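KLLA0B12012p (Kluyveromyces lactis, PDB 6Y3P) is a direct partner of the mRNA decapping enzyme Dcp2 and, through this C-terminal ATP-grasp domain of the tubulin-tyrosine ligase family, probably binds ATP. Local coordinates at residues A8-T13 with V35-L41; K47-H51 with V375-F379; I81-Y85 with F106-N111; H88-Y93 with A310-R316; L205-E209 with A284-I288. All blocks are in the same frame, centred on the assembly; numbering follows the deposited sequence.

In the fold
From the N terminus, strand 8-12 pairs with strand 37-38 in interaction 1, which closes a short loop holding helix 21-31. Strand 48-52 comes next in the same parallel sheet. Interaction 2 packs it against residues 375-379, near the C-terminal end, and so closes a very long loop. Interactions 1 and 2 touch, and interactions 3, 4 and 5 all nest inside that loop. Interactions 3 and 4 share helix 83-95 and cross along the chain. The first sets the helix start against strand 109-113, the second its middle against helix 290-313. Interaction 5 nests inside interaction 4 and joins two loops about 20 Å from it, measured between nearest atoms.

Interaction 1. Residues A8-T13 with V35-L41; sequences AQIVLT and VPVSRSL. With SO4 (sulfate ion), chain E.
The backbones of A8-T13 and V35-L41 run parallel, with I10 bridged to V37 and V11 to S38. I10 N donates to P36 O, and I10 O accepts from S38 N at 2.7 Å. S38 O then accepts from L12 N, and this bond is nearly straight at 168°. I10 turns to the same side of the sheet as V37. Its CG1 stands beside the backbone N (chi1 -74°), which carries CD1 to within 3.6 Å of V35 CG1. These two side chains meet at about a right angle. The other branch, I10 CG2, lies 4.1 Å from V37 CG2. With an alanine here, V35 CG1 and V37 CG2 would probably lose their isoleucine contacts and a gap would open beside F28 of helix 21-31. V11 turns to the other side, where its CG1 is 3.9 Å from L41 CD1. At the end of the pair a sulfate, probably from the crystallisation liquor, sits by S38 and R39. R39 N donates to sulfate O1 at 2.8 Å. R39 NE donates to the same oxygen at 3.2 Å, and the ion lies at the edge of the guanidinium, in its plane. S38 OG is 2.9 Å from sulfate O2. The two strands and helix 21-31 between them make a beta-alpha-beta unit, at the edge of the parallel sheet of this domain.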
# COMPACT_ATOMS: atom_id res chain seq x y z
N ALA A 8 26.92 -19.36 -5.31
CA ALA A 8 25.79 -18.49 -5.56
C ALA A 8 24.90 -18.99 -6.70
O ALA A 8 25.39 -19.62 -7.65
CB ALA A 8 26.30 -17.10 -5.85
N GLN A 9 23.59 -18.68 -6.61
CA GLN A 9 22.54 -19.07 -7.55
C GLN A 9 21.35 -18.09 -7.46
O GLN A 9 21.02 -17.64 -6.36
CB GLN A 9 22.11 -20.49 -7.19
CG GLN A 9 21.09 -21.14 -8.09
CD GLN A 9 20.96 -22.58 -7.72
OE1 GLN A 9 20.72 -22.94 -6.55
NE2 GLN A 9 21.14 -23.45 -8.70
N ILE A 10 20.73 -17.74 -8.62
CA ILE A 10 19.56 -16.86 -8.74
C ILE A 10 18.49 -17.64 -9.51
O ILE A 10 18.77 -18.08 -10.62
CB ILE A 10 19.87 -15.47 -9.39
CG1 ILE A 10 20.61 -14.54 -8.41
CG2 ILE A 10 18.58 -14.76 -9.88
CD1 ILE A 10 21.43 -13.40 -9.08
N VAL A 11 17.28 -17.79 -8.94
CA VAL A 11 16.14 -18.51 -9.53
C VAL A 11 15.01 -17.51 -9.84
O VAL A 11 14.50 -16.85 -8.93
CB VAL A 11 15.64 -19.68 -8.62
CG1 VAL A 11 14.50 -20.44 -9.27
CG2 VAL A 11 16.77 -20.63 -8.23
N LEU A 12 14.63 -17.39 -11.11
CA LEU A 12 13.58 -16.48 -11.59
C LEU A 12 12.47 -17.31 -12.20
O LEU A 12 12.55 -17.67 -13.36
CB LEU A 12 14.19 -15.50 -12.61
CG LEU A 12 13.34 -14.30 -13.10
CD1 LEU A 12 12.83 -13.44 -11.94
CD2 LEU A 12 14.16 -13.44 -14.07
N THR A 13 11.45 -17.66 -11.38
CA THR A 13 10.31 -18.53 -11.76
C THR A 13 9.11 -17.76 -12.33
O THR A 13 8.08 -18.36 -12.65
CB THR A 13 9.90 -19.43 -10.58
OG1 THR A 13 9.48 -18.62 -9.48
CG2 THR A 13 11.01 -20.37 -10.15
N VAL A 35 26.79 -14.56 -10.87
CA VAL A 35 25.76 -15.44 -10.34
C VAL A 35 24.83 -15.96 -11.46
O VAL A 35 24.17 -15.15 -12.12
CB VAL A 35 24.98 -14.83 -9.16
CG1 VAL A 35 24.02 -15.84 -8.57
CG2 VAL A 35 25.94 -14.30 -8.09
N PRO A 36 24.77 -17.29 -11.71
CA PRO A 36 23.90 -17.79 -12.79
C PRO A 36 22.39 -17.66 -12.52
O PRO A 36 21.95 -17.85 -11.39
CB PRO A 36 24.35 -19.24 -12.97
CG PRO A 36 24.91 -19.63 -11.64
CD PRO A 36 25.50 -18.39 -11.04
N VAL A 37 21.61 -17.31 -13.55
CA VAL A 37 20.14 -17.18 -13.47
C VAL A 37 19.48 -18.48 -13.99
O VAL A 37 19.79 -18.94 -15.09
CB VAL A 37 19.61 -15.90 -14.17
CG1 VAL A 37 18.09 -15.81 -14.09
CG2 VAL A 37 20.25 -14.65 -13.58
N SER A 38 18.61 -19.07 -13.17
CA SER A 38 17.87 -20.29 -13.47
C SER A 38 16.37 -19.97 -13.40
O SER A 38 15.98 -19.09 -12.63
CB SER A 38 18.20 -21.38 -12.46
OG SER A 38 17.48 -22.56 -12.75
N ARG A 39 15.55 -20.64 -14.21
CA ARG A 39 14.10 -20.43 -14.25
C ARG A 39 13.36 -21.55 -13.51
O ARG A 39 12.13 -21.62 -13.53
CB ARG A 39 13.62 -20.28 -15.70
CG ARG A 39 14.05 -18.96 -16.35
CD ARG A 39 13.88 -18.94 -17.87
NE ARG A 39 14.64 -20.01 -18.52
CZ ARG A 39 14.84 -20.12 -19.83
NH1 ARG A 39 14.36 -19.20 -20.66
NH2 ARG A 39 15.55 -21.13 -20.32
N SER A 40 14.12 -22.41 -12.84
CA SER A 40 13.60 -23.56 -12.11
C SER A 40 14.34 -23.77 -10.78
O SER A 40 15.58 -23.86 -10.73
CB SER A 40 13.65 -24.82 -12.97
OG SER A 40 13.22 -25.98 -12.27
N LEU A 41 13.57 -23.90 -9.72
CA LEU A 41 14.04 -24.14 -8.38
C LEU A 41 14.61 -25.57 -8.30
O LEU A 41 13.92 -26.53 -8.66
CB LEU A 41 12.86 -23.97 -7.44
CG LEU A 41 13.14 -23.62 -6.00
CD1 LEU A 41 13.79 -22.22 -5.87
CD2 LEU A 41 11.85 -23.71 -5.18
S SO4 E . 16.89 -22.71 -16.80
O1 SO4 E . 16.85 -21.26 -16.61
O2 SO4 E . 17.13 -23.38 -15.52
O3 SO4 E . 15.61 -23.19 -17.33
O4 SO4 E . 18.00 -22.97 -17.74

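Interaction 2. Residues K47-H51 with V375-F379; sequences KLTFH and VRPMF
Chi1 of -177° swings the F50 ring away from its own N, while chi1 of -76° sets F379 CG beside its N; each ring is thereby sent toward the other segment. The F379 ring comes in edge first. F50 CB lies in its plane, 3.4 Å from F379 CE1. L48 meets the same ring obliquely, with CD1 3.3 Å from F379 CD2. The F50 ring has V375 over one face: CG2 is 4.2 Å from the ring centroid, displaced toward the rim, which makes a CH-pi contact. M378 adds an oblique Met-aromatic contact, its SD 3.7 Å from F50 CD1. The F379 side chain also touches A8 and I10 of strand 8-12; it projects from the segment after helix 357-375 and packs onto the parallel sheet. Without the F379 ring, as with an alanine here, F50 CB and L48 CD1 would probably lose the ring they pack on, and a gap would open by strand 48-52. No hydrogen bond crosses between the two segments. Most of the residues that touch are buried, so the join rests on apolar packing and on methyl and sulfur contacts with the rings, and probably gains from keeping water out.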
# COMPACT_ATOMS: atom_id res chain seq x y z
N LYS A 47 23.34 -24.20 -1.84
CA LYS A 47 24.15 -23.05 -2.22
C LYS A 47 23.33 -21.84 -1.75
O LYS A 47 22.13 -22.00 -1.50
CB LYS A 47 24.27 -23.00 -3.76
CG LYS A 47 25.17 -24.07 -4.38
CD LYS A 47 24.99 -24.20 -5.90
CE LYS A 47 25.83 -23.23 -6.71
NZ LYS A 47 27.27 -23.64 -6.76
N LEU A 48 23.95 -20.64 -1.62
CA LEU A 48 23.15 -19.48 -1.28
C LEU A 48 22.44 -19.02 -2.54
O LEU A 48 23.04 -18.96 -3.61
CB LEU A 48 23.87 -18.36 -0.48
CG LEU A 48 25.11 -17.66 -1.01
CD1 LEU A 48 24.77 -16.69 -2.09
CD2 LEU A 48 25.72 -16.81 0.07
N THR A 49 21.11 -18.88 -2.45
CA THR A 49 20.29 -18.59 -3.63
C THR A 49 19.25 -17.51 -3.41
O THR A 49 18.70 -17.37 -2.32
CB THR A 49 19.61 -19.89 -4.24
OG1 THR A 49 18.19 -19.91 -4.03
CG2 THR A 49 20.19 -21.17 -3.73
N PHE A 50 18.93 -16.80 -4.48
CA PHE A 50 17.89 -15.80 -4.46
C PHE A 50 16.81 -16.19 -5.45
O PHE A 50 17.05 -16.22 -6.66
CB PHE A 50 18.42 -14.38 -4.73
CG PHE A 50 17.32 -13.36 -4.63
CD1 PHE A 50 16.70 -13.10 -3.42
CD2 PHE A 50 16.83 -12.72 -5.77
CE1 PHE A 50 15.62 -12.21 -3.34
CE2 PHE A 50 15.76 -11.83 -5.68
CZ PHE A 50 15.17 -11.58 -4.47
N HIS A 51 15.63 -16.50 -4.93
CA HIS A 51 14.46 -16.89 -5.69
C HIS A 51 13.50 -15.69 -5.81
O HIS A 51 12.95 -15.22 -4.80
CB HIS A 51 13.80 -18.14 -5.07
CG HIS A 51 12.55 -18.66 -5.74
ND1 HIS A 51 11.70 -19.55 -5.08
CD2 HIS A 51 12.05 -18.42 -6.98
CE1 HIS A 51 10.73 -19.81 -5.94
NE2 HIS A 51 10.89 -19.15 -7.09
N VAL A 375 19.71 -7.07 -3.19
CA VAL A 375 20.07 -8.42 -3.61
C VAL A 375 21.58 -8.64 -3.49
O VAL A 375 21.95 -9.68 -2.98
CB VAL A 375 19.50 -8.79 -5.01
CG1 VAL A 375 19.95 -10.19 -5.47
CG2 VAL A 375 17.97 -8.69 -5.01
N ARG A 376 22.43 -7.72 -3.97
CA ARG A 376 23.90 -7.88 -3.90
C ARG A 376 24.39 -8.28 -2.48
O ARG A 376 25.09 -9.30 -2.38
CB ARG A 376 24.64 -6.63 -4.41
CG ARG A 376 24.88 -6.58 -5.92
CD ARG A 376 25.59 -5.28 -6.32
NE ARG A 376 26.88 -5.13 -5.63
CZ ARG A 376 28.04 -5.55 -6.12
NH1 ARG A 376 28.11 -6.11 -7.31
NH2 ARG A 376 29.15 -5.39 -5.41
N PRO A 377 23.96 -7.59 -1.37
CA PRO A 377 24.42 -7.97 -0.02
C PRO A 377 24.07 -9.38 0.48
O PRO A 377 24.76 -9.89 1.37
CB PRO A 377 23.80 -6.89 0.86
CG PRO A 377 23.64 -5.75 -0.01
CD PRO A 377 23.17 -6.35 -1.29
N MET A 378 23.04 -10.03 -0.07
CA MET A 378 22.72 -11.39 0.38
C MET A 378 23.64 -12.40 -0.31
O MET A 378 23.67 -13.56 0.09
CB MET A 378 21.21 -11.75 0.31
CG MET A 378 20.41 -11.07 -0.79
SD MET A 378 18.61 -11.32 -0.74
CE MET A 378 18.23 -10.71 0.98
N PHE A 379 24.45 -11.94 -1.28
CA PHE A 379 25.44 -12.73 -2.00
C PHE A 379 26.85 -12.30 -1.55
O PHE A 379 27.83 -12.59 -2.23
CB PHE A 379 25.26 -12.54 -3.51
CG PHE A 379 24.07 -13.30 -4.04
CD1 PHE A 379 22.80 -12.75 -3.99
CD2 PHE A 379 24.22 -14.56 -4.60
CE1 PHE A 379 21.70 -13.47 -4.45
CE2 PHE A 379 23.12 -15.29 -5.05
CZ PHE A 379 21.87 -14.73 -4.98

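Interaction 3. Residues I81-Y85 with F106-N111; sequences IRKHY and FLESFN
K83 CE meets the F106 ring obliquely, 3.7 Å from F106 CZ, while E108 N sits over one face of that ring, displaced toward the rim. H84 and N111 form the second meeting of flat groups. N111 OD1 comes obliquely to H84 CD2 at 3.8 Å, and the ring and amide planes are 69° apart. At its edge the H84 ring has Y85 CD2, and its ND1 in turn lies over one face of the Y85 ring. The polar core of the contact is K83. Its chain bends at chi2 (38°) and again at chi4, and this carries the ammonium group past S109 to L107. K83 NZ donates to L107 O at 2.9 Å, almost in line with the carbonyl bond. The same nitrogen also bonds L344 O and Q198 OE1, so three acceptors grip it. S109 OG lies beside the lysine chain, 3.2 Å from K83 CE. S109 O takes a hydrogen bond from S87 OG on helix 83-95. R82 holds the N-cap position of that helix, so K83 and H84 belong to its first turn. This turn rests against strand 109-113, an outermost strand of the antiparallel sheet that it forms with strand 194-200 and others. Through L344 the lysine also reaches the antiparallel sheet holding strand 341-347, and a join between two such sheets is consistent with the ATP-grasp fold.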
# COMPACT_ATOMS: atom_id res chain seq x y z
N ILE A 81 -0.49 -5.69 5.13
CA ILE A 81 -1.17 -5.90 3.83
C ILE A 81 -2.69 -6.11 3.99
O ILE A 81 -3.41 -6.02 2.99
CB ILE A 81 -0.51 -6.98 2.93
CG1 ILE A 81 -0.44 -8.37 3.61
CG2 ILE A 81 0.86 -6.49 2.44
CD1 ILE A 81 -0.29 -9.58 2.65
N ARG A 82 -3.18 -6.31 5.22
CA ARG A 82 -4.62 -6.43 5.44
C ARG A 82 -5.12 -5.13 6.05
O ARG A 82 -4.72 -4.79 7.16
CB ARG A 82 -4.97 -7.64 6.32
CG ARG A 82 -4.73 -8.99 5.64
CD ARG A 82 -5.91 -9.49 4.82
NE ARG A 82 -7.11 -9.73 5.65
CZ ARG A 82 -7.35 -10.85 6.33
NH1 ARG A 82 -6.49 -11.85 6.30
NH2 ARG A 82 -8.46 -10.96 7.04
N LYS A 83 -5.97 -4.39 5.31
CA LYS A 83 -6.51 -3.08 5.71
C LYS A 83 -7.26 -3.11 7.07
O LYS A 83 -7.22 -2.10 7.77
CB LYS A 83 -7.36 -2.44 4.58
CG LYS A 83 -7.82 -0.97 4.77
CD LYS A 83 -6.80 -0.01 5.44
CE LYS A 83 -7.41 1.24 6.06
NZ LYS A 83 -7.75 2.28 5.04
N HIS A 84 -7.85 -4.25 7.49
CA HIS A 84 -8.49 -4.28 8.80
C HIS A 84 -7.39 -4.28 9.88
O HIS A 84 -7.40 -3.46 10.80
CB HIS A 84 -9.44 -5.49 8.95
CG HIS A 84 -9.94 -5.72 10.35
ND1 HIS A 84 -9.27 -6.56 11.23
CD2 HIS A 84 -11.03 -5.22 10.98
CE1 HIS A 84 -9.96 -6.53 12.36
NE2 HIS A 84 -11.04 -5.75 12.26
N TYR A 85 -6.39 -5.14 9.69
CA TYR A 85 -5.27 -5.31 10.60
C TYR A 85 -4.32 -4.11 10.62
O TYR A 85 -3.82 -3.76 11.69
CB TYR A 85 -4.58 -6.65 10.32
CG TYR A 85 -5.49 -7.79 10.71
CD1 TYR A 85 -5.50 -8.27 12.02
CD2 TYR A 85 -6.45 -8.29 9.83
CE1 TYR A 85 -6.40 -9.26 12.42
CE2 TYR A 85 -7.36 -9.27 10.22
CZ TYR A 85 -7.31 -9.78 11.52
OH TYR A 85 -8.16 -10.79 11.92
N PHE A 106 -3.32 8.83 7.79
CA PHE A 106 -3.96 7.52 7.63
C PHE A 106 -5.49 7.61 7.63
O PHE A 106 -6.08 8.28 8.48
CB PHE A 106 -3.49 6.54 8.73
CG PHE A 106 -4.14 5.19 8.72
CD1 PHE A 106 -4.04 4.35 7.61
CD2 PHE A 106 -4.84 4.73 9.83
CE1 PHE A 106 -4.61 3.08 7.62
CE2 PHE A 106 -5.42 3.46 9.83
CZ PHE A 106 -5.30 2.64 8.73
N LEU A 107 -6.12 6.90 6.69
CA LEU A 107 -7.57 6.85 6.57
C LEU A 107 -8.02 5.63 7.29
O LEU A 107 -7.77 4.53 6.82
CB LEU A 107 -8.03 6.82 5.09
CG LEU A 107 -7.73 8.05 4.28
CD1 LEU A 107 -8.01 7.82 2.84
CD2 LEU A 107 -8.47 9.28 4.80
N GLU A 108 -8.57 5.83 8.49
CA GLU A 108 -9.05 4.75 9.33
C GLU A 108 -10.23 4.06 8.66
O GLU A 108 -10.96 4.69 7.89
CB GLU A 108 -9.55 5.30 10.67
CG GLU A 108 -8.49 5.96 11.52
CD GLU A 108 -9.10 6.65 12.71
OE1 GLU A 108 -9.80 7.67 12.52
OE2 GLU A 108 -8.91 6.15 13.85
N SER A 109 -10.40 2.78 8.95
CA SER A 109 -11.52 1.97 8.50
C SER A 109 -11.95 1.10 9.68
O SER A 109 -11.14 0.81 10.57
CB SER A 109 -11.16 1.11 7.30
OG SER A 109 -10.06 0.27 7.60
N PHE A 110 -13.23 0.77 9.71
CA PHE A 110 -13.82 -0.06 10.76
C PHE A 110 -14.80 -0.99 10.12
O PHE A 110 -15.28 -0.72 9.02
CB PHE A 110 -14.54 0.80 11.81
CG PHE A 110 -13.69 1.89 12.42
CD1 PHE A 110 -13.66 3.17 11.88
CD2 PHE A 110 -12.93 1.64 13.56
CE1 PHE A 110 -12.88 4.17 12.45
CE2 PHE A 110 -12.15 2.65 14.14
CZ PHE A 110 -12.13 3.91 13.58
N ASN A 111 -15.08 -2.11 10.79
CA ASN A 111 -16.04 -3.11 10.34
C ASN A 111 -17.23 -3.09 11.27
O ASN A 111 -17.08 -3.13 12.49
CB ASN A 111 -15.39 -4.48 10.24
CG ASN A 111 -14.86 -4.76 8.85
OD1 ASN A 111 -13.76 -4.35 8.48
ND2 ASN A 111 -15.69 -5.39 8.03

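Interaction 4. Residues H88-Y93 with A310-R316; sequences HTIHSY and AAVNVDR
Y93 lays its ring against A310, whose CB stands over one face in a CH-pi contact, 3.8 Å from the ring centroid and displaced toward the rim. Y93 CG is anti to the backbone N (chi1 173°), and this turns the ring across the end of helix 290-313. The phenol oxygen then bonds E306 OE1, one turn back on the same helix. T89 comes in with its methyl. T89 CG2 is 3.6 Å from A311 CA and 3.9 Å from V314 CG2. Its hydroxyl turns to its own helix, where T89 OG1 bonds Y85 O. S92 OG lies 3.2 Å from V314 CG1 and points back at its own helix, where the carbonyls of H88 and T89 are in reach. R316 follows the end of the helix and folds over this surface. Its chain bends at chi3, and the guanidinium stands nearly upright to the H88 ring, the two planes 79° apart. H88 CB lies over one guanidinium face, and R316 NH1 is in the plane of the imidazole at its edge. R316 NH2 donates a weak bond to H88 ND1 (2.9 Å, 123° at the hydrogen). The inner part is mainly apolar and close. The outer part is polar, and the nearby arginine charge would probably disfavour a second proton on H88.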
# COMPACT_ATOMS: atom_id res chain seq x y z
N HIS A 88 -5.59 -1.59 13.01
CA HIS A 88 -5.24 -2.02 14.37
C HIS A 88 -3.79 -1.76 14.69
O HIS A 88 -3.51 -1.26 15.78
CB HIS A 88 -5.64 -3.47 14.64
CG HIS A 88 -7.11 -3.62 14.88
ND1 HIS A 88 -7.65 -3.44 16.15
CD2 HIS A 88 -8.11 -3.88 14.01
CE1 HIS A 88 -8.96 -3.63 16.02
NE2 HIS A 88 -9.28 -3.89 14.75
N THR A 89 -2.89 -2.02 13.75
CA THR A 89 -1.45 -1.76 13.93
C THR A 89 -1.22 -0.26 14.20
O THR A 89 -0.52 0.08 15.15
CB THR A 89 -0.62 -2.20 12.70
OG1 THR A 89 -1.17 -3.39 12.14
CG2 THR A 89 0.84 -2.44 13.04
N ILE A 90 -1.83 0.62 13.38
CA ILE A 90 -1.68 2.07 13.51
C ILE A 90 -2.33 2.57 14.81
O ILE A 90 -1.64 3.25 15.58
CB ILE A 90 -2.13 2.85 12.24
CG1 ILE A 90 -1.17 2.51 11.07
CG2 ILE A 90 -2.20 4.37 12.49
CD1 ILE A 90 -1.55 2.98 9.71
N HIS A 91 -3.60 2.18 15.10
CA HIS A 91 -4.31 2.57 16.32
C HIS A 91 -3.53 2.26 17.58
O HIS A 91 -3.43 3.13 18.45
CB HIS A 91 -5.70 1.93 16.42
CG HIS A 91 -6.62 2.24 15.29
ND1 HIS A 91 -6.53 3.43 14.58
CD2 HIS A 91 -7.65 1.50 14.79
CE1 HIS A 91 -7.48 3.36 13.65
NE2 HIS A 91 -8.18 2.23 13.74
N SER A 92 -2.97 1.03 17.68
CA SER A 92 -2.25 0.64 18.89
C SER A 92 -0.91 1.34 19.04
O SER A 92 -0.43 1.50 20.16
CB SER A 92 -2.09 -0.88 18.98
OG SER A 92 -1.47 -1.41 17.82
N TYR A 93 -0.32 1.79 17.93
CA TYR A 93 0.95 2.50 17.95
C TYR A 93 0.80 4.00 18.31
O TYR A 93 1.65 4.53 19.02
CB TYR A 93 1.63 2.33 16.60
CG TYR A 93 2.89 3.15 16.39
CD1 TYR A 93 4.10 2.75 16.95
CD2 TYR A 93 2.88 4.26 15.57
CE1 TYR A 93 5.27 3.46 16.71
CE2 TYR A 93 4.05 4.98 15.31
CZ TYR A 93 5.24 4.57 15.89
OH TYR A 93 6.39 5.28 15.62
N ALA A 310 5.73 0.90 13.79
CA ALA A 310 4.45 0.44 14.35
C ALA A 310 4.31 -1.07 14.23
O ALA A 310 4.13 -1.73 15.24
CB ALA A 310 3.28 1.11 13.63
N ALA A 311 4.46 -1.59 12.99
CA ALA A 311 4.34 -2.99 12.56
C ALA A 311 5.24 -3.96 13.30
O ALA A 311 4.80 -5.03 13.69
CB ALA A 311 4.61 -3.08 11.07
N VAL A 312 6.50 -3.58 13.48
CA VAL A 312 7.54 -4.38 14.11
C VAL A 312 7.39 -4.44 15.63
O VAL A 312 7.59 -5.51 16.21
CB VAL A 312 8.92 -3.84 13.63
CG1 VAL A 312 10.04 -4.10 14.61
CG2 VAL A 312 9.27 -4.36 12.25
N ASN A 313 7.01 -3.31 16.26
CA ASN A 313 6.96 -3.16 17.71
C ASN A 313 5.61 -3.41 18.40
O ASN A 313 5.60 -3.47 19.63
CB ASN A 313 7.47 -1.77 18.09
CG ASN A 313 8.92 -1.55 17.72
OD1 ASN A 313 9.82 -2.27 18.20
ND2 ASN A 313 9.19 -0.55 16.88
N VAL A 314 4.50 -3.58 17.66
CA VAL A 314 3.18 -3.83 18.28
C VAL A 314 3.17 -5.06 19.19
O VAL A 314 3.83 -6.07 18.90
CB VAL A 314 1.97 -3.85 17.32
CG1 VAL A 314 1.45 -2.44 17.07
CG2 VAL A 314 2.29 -4.56 16.02
N ASP A 315 2.44 -4.94 20.31
CA ASP A 315 2.25 -5.97 21.35
C ASP A 315 1.22 -7.01 20.89
O ASP A 315 1.02 -8.02 21.59
CB ASP A 315 1.81 -5.31 22.67
CG ASP A 315 2.43 -3.95 22.96
OD1 ASP A 315 2.07 -2.98 22.25
OD2 ASP A 315 3.23 -3.85 23.91
N ARG A 316 0.57 -6.76 19.73
CA ARG A 316 -0.43 -7.61 19.07
C ARG A 316 0.23 -8.27 17.83
O ARG A 316 1.46 -8.45 17.82
CB ARG A 316 -1.66 -6.77 18.63
CG ARG A 316 -2.05 -5.60 19.54
CD ARG A 316 -2.94 -4.61 18.81
NE ARG A 316 -4.35 -5.01 18.84
CZ ARG A 316 -5.37 -4.24 18.46
NH1 ARG A 316 -5.15 -3.01 18.02
NH2 ARG A 316 -6.61 -4.70 18.53

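Interaction 5. Residues L205-E209 with A284-I288; sequences LLLSE and ALKDI. With SO4 (sulfate ion), chain D.
L207 packs against I288 in the buried part of the contact: CD2 is 3.8 Å from I288 CG1, and CD1 lies equally near the same atom. L285 CD1 stands a little farther, 4.2 Å from L207 CD1. F215 of strand 215-224 also touches both L207 and I288. The outer side is polar. There E209 and D287 approach from opposite directions, and each carboxylate takes the backbone N-H of the other residue. E209 N donates to D287 OD2 at 3.1 Å, nearly along the C-O axis. D287 N donates to E209 OE2 at 3.0 Å, from above the carboxylate plane. E209 has CG between its backbone N and carbonyl carbon (chi1 62°) and is extended beyond, so its acid group spans to the turn. The two carboxylates are tilted 60° apart, and OE2 of E209 is 3.8 Å from OD2 of D287. The exchanged N-H groups probably offset part of that repulsion. At the exposed end K286 NZ bonds D283 O and a sulfate, probably from the crystallisation liquor, which R293 also holds. L285 to I288 form a type I beta turn, which leads into helix 290-313 and is here clasped by the loop before strand 215-224.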
# COMPACT_ATOMS: atom_id res chain seq x y z
N LEU A 205 -7.10 16.64 -4.08
CA LEU A 205 -6.31 17.60 -4.86
C LEU A 205 -6.73 17.43 -6.32
O LEU A 205 -6.67 16.32 -6.88
CB LEU A 205 -4.80 17.34 -4.69
CG LEU A 205 -3.82 18.19 -5.51
CD1 LEU A 205 -4.02 19.68 -5.26
CD2 LEU A 205 -2.38 17.77 -5.22
N LEU A 206 -7.23 18.53 -6.89
CA LEU A 206 -7.73 18.61 -8.27
C LEU A 206 -6.84 19.52 -9.07
O LEU A 206 -6.68 20.69 -8.71
CB LEU A 206 -9.21 19.08 -8.30
CG LEU A 206 -10.14 18.17 -7.48
CD1 LEU A 206 -11.53 18.80 -7.32
CD2 LEU A 206 -10.17 16.73 -8.04
N LEU A 207 -6.23 18.96 -10.11
CA LEU A 207 -5.25 19.61 -10.97
C LEU A 207 -5.86 19.97 -12.27
O LEU A 207 -6.66 19.20 -12.78
CB LEU A 207 -4.02 18.68 -11.21
CG LEU A 207 -3.25 18.24 -9.92
CD1 LEU A 207 -2.14 17.24 -10.25
CD2 LEU A 207 -2.70 19.45 -9.15
N SER A 208 -5.47 21.14 -12.81
CA SER A 208 -5.95 21.71 -14.07
C SER A 208 -5.68 20.71 -15.21
O SER A 208 -6.61 20.24 -15.85
CB SER A 208 -5.25 23.04 -14.34
OG SER A 208 -5.26 23.44 -15.71
N GLU A 209 -4.40 20.36 -15.39
CA GLU A 209 -3.88 19.45 -16.39
C GLU A 209 -4.59 18.07 -16.46
O GLU A 209 -4.69 17.49 -17.53
CB GLU A 209 -2.37 19.30 -16.20
CG GLU A 209 -1.96 18.70 -14.85
CD GLU A 209 -0.47 18.57 -14.70
OE1 GLU A 209 0.21 18.27 -15.71
OE2 GLU A 209 0.03 18.81 -13.58
N ALA A 284 6.09 14.29 -12.78
CA ALA A 284 5.78 14.90 -14.07
C ALA A 284 4.55 15.83 -13.95
O ALA A 284 4.23 16.49 -14.93
CB ALA A 284 5.52 13.81 -15.11
N LEU A 285 3.85 15.85 -12.79
CA LEU A 285 2.68 16.72 -12.60
C LEU A 285 3.19 18.14 -12.18
O LEU A 285 3.48 18.37 -11.02
CB LEU A 285 1.70 16.11 -11.60
CG LEU A 285 1.19 14.68 -11.93
CD1 LEU A 285 0.49 14.06 -10.71
CD2 LEU A 285 0.24 14.68 -13.16
N LYS A 286 3.36 19.04 -13.17
CA LYS A 286 3.94 20.36 -12.93
C LYS A 286 2.96 21.35 -12.33
O LYS A 286 3.39 22.37 -11.79
CB LYS A 286 4.63 20.93 -14.17
CG LYS A 286 5.73 20.03 -14.76
CD LYS A 286 6.80 19.58 -13.76
CE LYS A 286 7.82 18.67 -14.41
NZ LYS A 286 8.63 17.93 -13.40
N ASP A 287 1.64 21.03 -12.34
CA ASP A 287 0.63 21.87 -11.69
C ASP A 287 0.71 21.74 -10.16
O ASP A 287 0.14 22.57 -9.42
CB ASP A 287 -0.75 21.63 -12.26
CG ASP A 287 -0.95 22.29 -13.61
OD1 ASP A 287 -0.18 23.24 -13.95
OD2 ASP A 287 -1.93 21.96 -14.28
N ILE A 288 1.54 20.80 -9.68
CA ILE A 288 1.86 20.68 -8.26
C ILE A 288 3.17 21.47 -8.13
O ILE A 288 4.15 21.05 -8.73
CB ILE A 288 2.02 19.21 -7.74
CG1 ILE A 288 0.76 18.37 -8.04
CG2 ILE A 288 2.32 19.21 -6.21
CD1 ILE A 288 0.96 16.86 -7.85
S SO4 D . 10.51 21.05 -11.93
O1 SO4 D . 9.79 22.21 -11.41
O2 SO4 D . 11.95 21.25 -11.75
O3 SO4 D . 10.09 19.86 -11.20
O4 SO4 D . 10.21 20.89 -13.36